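Local structure of polycyclic ketone monooxygenase (Myceliophthora thermophila, 5MQ6) at residues A[251-255]-A[265-269]. The protein uses FAD and NADPH to insert a single oxygen atom beside the carbonyl of ketones, particularly polycyclic ones, yielding esters or lactones. Residues are numbered along the deposited sequence.
Sequences NYDVT and NRLEG
In the Rossmann-type NADPH-binding region of this flavoprotein monooxygenase, a short N-capped helix (252-255) follows strand 244-246 and meets a 3-10 turn (265-267) leading into strand 271-275. Asn251 is the N-cap: its OD1 accepts from Asp253 N (2.9 Å) and Val254 N (3.2 Å). The helix presents its C-terminal carbonyls to the turn; the CA atoms of Thr255 and Arg266 lie 5.1 Å apart. Asn265 O accepts from Glu268 N at 3.1 Å, closing the 3-10 turn. Arg266 N gives a weak hydrogen bond to Thr255 O (3.2 Å), and Arg266 CB sits 3.4 Å from Val254 O. From CB, an m, t, t side chain runs back along the helix. Asp253 O lies near the guanidinium plane, at its edge, and takes a very short 2.4 Å hydrogen bond from Arg266 NH1. The m,t rotamer of Leu267 brings CD2 to 4.0 Å from Thr255 OG1; Leu267, like Val254, touches Ile471 of strand 471-474. At Gly269, left-handed angles (phi 83°, psi -6°) would jam any CB against Glu268 O.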
loop_
_atom_site.group_PDB
_atom_site.type_symbol
_atom_site.label_atom_id
_atom_site.label_comp_id
_atom_site.label_asym_id
_atom_site.label_seq_id
_atom_site.Cartn_x
_atom_site.Cartn_y
_atom_site.Cartn_z
ATOM N N ASN A 251 -8.007 17.619 8.127
ATOM C CA ASN A 251 -8.313 19.069 8.289
ATOM C C ASN A 251 -8.208 19.507 9.739
ATOM O O ASN A 251 -9.190 19.477 10.516
ATOM C CB ASN A 251 -9.665 19.392 7.735
ATOM C CG ASN A 251 -9.889 20.881 7.594
ATOM O OD1 ASN A 251 -9.232 21.714 8.259
ATOM N ND2 ASN A 251 -10.797 21.228 6.717
ATOM N N TYR A 252 -6.998 19.943 10.070
ATOM C CA TYR A 252 -6.677 20.439 11.361
ATOM C C TYR A 252 -7.321 21.777 11.723
ATOM O O TYR A 252 -7.324 22.155 12.931
ATOM C CB TYR A 252 -5.178 20.467 11.562
ATOM C CG TYR A 252 -4.585 19.084 11.923
ATOM C CD1 TYR A 252 -4.892 18.479 13.136
ATOM C CD2 TYR A 252 -3.732 18.406 11.057
ATOM C CE1 TYR A 252 -4.368 17.256 13.486
ATOM C CE2 TYR A 252 -3.180 17.177 11.399
ATOM C CZ TYR A 252 -3.531 16.605 12.610
ATOM O OH TYR A 252 -3.041 15.423 12.978
ATOM N N ASP A 253 -7.872 22.477 10.723
ATOM C CA ASP A 253 -8.537 23.758 10.979
ATOM C C ASP A 253 -9.868 23.413 11.596
ATOM O O ASP A 253 -10.286 24.095 12.473
ATOM C CB ASP A 253 -8.726 24.646 9.722
ATOM C CG ASP A 253 -7.387 25.259 9.198
ATOM O OD1 ASP A 253 -6.382 25.517 9.947
ATOM O OD2 ASP A 253 -7.323 25.496 7.975
ATOM N N VAL A 254 -10.480 22.320 11.171
ATOM C CA VAL A 254 -11.762 21.854 11.726
ATOM C C VAL A 254 -11.584 21.235 13.113
ATOM O O VAL A 254 -12.400 21.376 14.006
ATOM C CB VAL A 254 -12.393 20.846 10.780
ATOM C CG1 VAL A 254 -13.608 20.178 11.410
ATOM C CG2 VAL A 254 -12.785 21.537 9.482
ATOM N N THR A 255 -10.473 20.575 13.280
ATOM C CA THR A 255 -10.285 19.626 14.320
ATOM C C THR A 255 -9.587 20.309 15.519
ATOM O O THR A 255 -9.791 19.948 16.726
ATOM C CB THR A 255 -9.446 18.498 13.649
ATOM O OG1 THR A 255 -10.304 17.393 13.313
ATOM C CG2 THR A 255 -8.384 18.136 14.412
ATOM N N ASN A 265 -8.731 20.245 20.348
ATOM C CA ASN A 265 -9.577 21.176 21.144
ATOM C C ASN A 265 -10.857 21.573 20.434
ATOM O O ASN A 265 -11.842 21.630 21.060
ATOM C CB ASN A 265 -8.784 22.412 21.511
ATOM C CG ASN A 265 -8.150 23.058 20.282
ATOM O OD1 ASN A 265 -8.835 23.680 19.481
ATOM N ND2 ASN A 265 -6.862 22.844 20.091
ATOM N N ARG A 266 -10.874 21.734 19.110
ATOM C CA ARG A 266 -12.079 22.169 18.401
ATOM C C ARG A 266 -13.122 21.183 18.155
ATOM O O ARG A 266 -14.193 21.514 17.590
ATOM C CB ARG A 266 -11.744 22.757 17.050
ATOM C CG ARG A 266 -10.735 23.851 17.172
ATOM C CD ARG A 266 -10.595 24.643 15.898
ATOM N NE ARG A 266 -9.400 25.488 16.040
ATOM C CZ ARG A 266 -8.635 25.918 15.034
ATOM N NH1 ARG A 266 -8.917 25.594 13.771
ATOM N NH2 ARG A 266 -7.571 26.684 15.295
ATOM N N LEU A 267 -12.855 19.950 18.534
ATOM C CA LEU A 267 -13.952 18.986 18.605
ATOM C C LEU A 267 -14.811 19.089 19.879
ATOM O O LEU A 267 -15.917 18.516 19.927
ATOM C CB LEU A 267 -13.375 17.589 18.485
ATOM C CG LEU A 267 -12.481 17.445 17.246
ATOM C CD1 LEU A 267 -11.916 16.035 17.255
ATOM C CD2 LEU A 267 -13.285 17.744 16.001
ATOM N N GLU A 268 -14.321 19.770 20.906
ATOM C CA GLU A 268 -15.088 19.841 22.171
ATOM C C GLU A 268 -16.450 20.404 21.878
ATOM O O GLU A 268 -16.586 21.270 21.045
ATOM C CB GLU A 268 -14.361 20.625 23.230
ATOM C CG GLU A 268 -13.150 19.854 23.708
ATOM C CD GLU A 268 -12.323 20.659 24.643
ATOM O OE1 GLU A 268 -12.895 21.094 25.670
ATOM O OE2 GLU A 268 -11.120 20.851 24.342
ATOM N N GLY A 269 -17.475 19.809 22.467
ATOM C CA GLY A 269 -18.826 20.211 22.212
ATOM C C GLY A 269 -19.433 19.625 20.985
ATOM O O GLY A 269 -20.618 19.839 20.760
#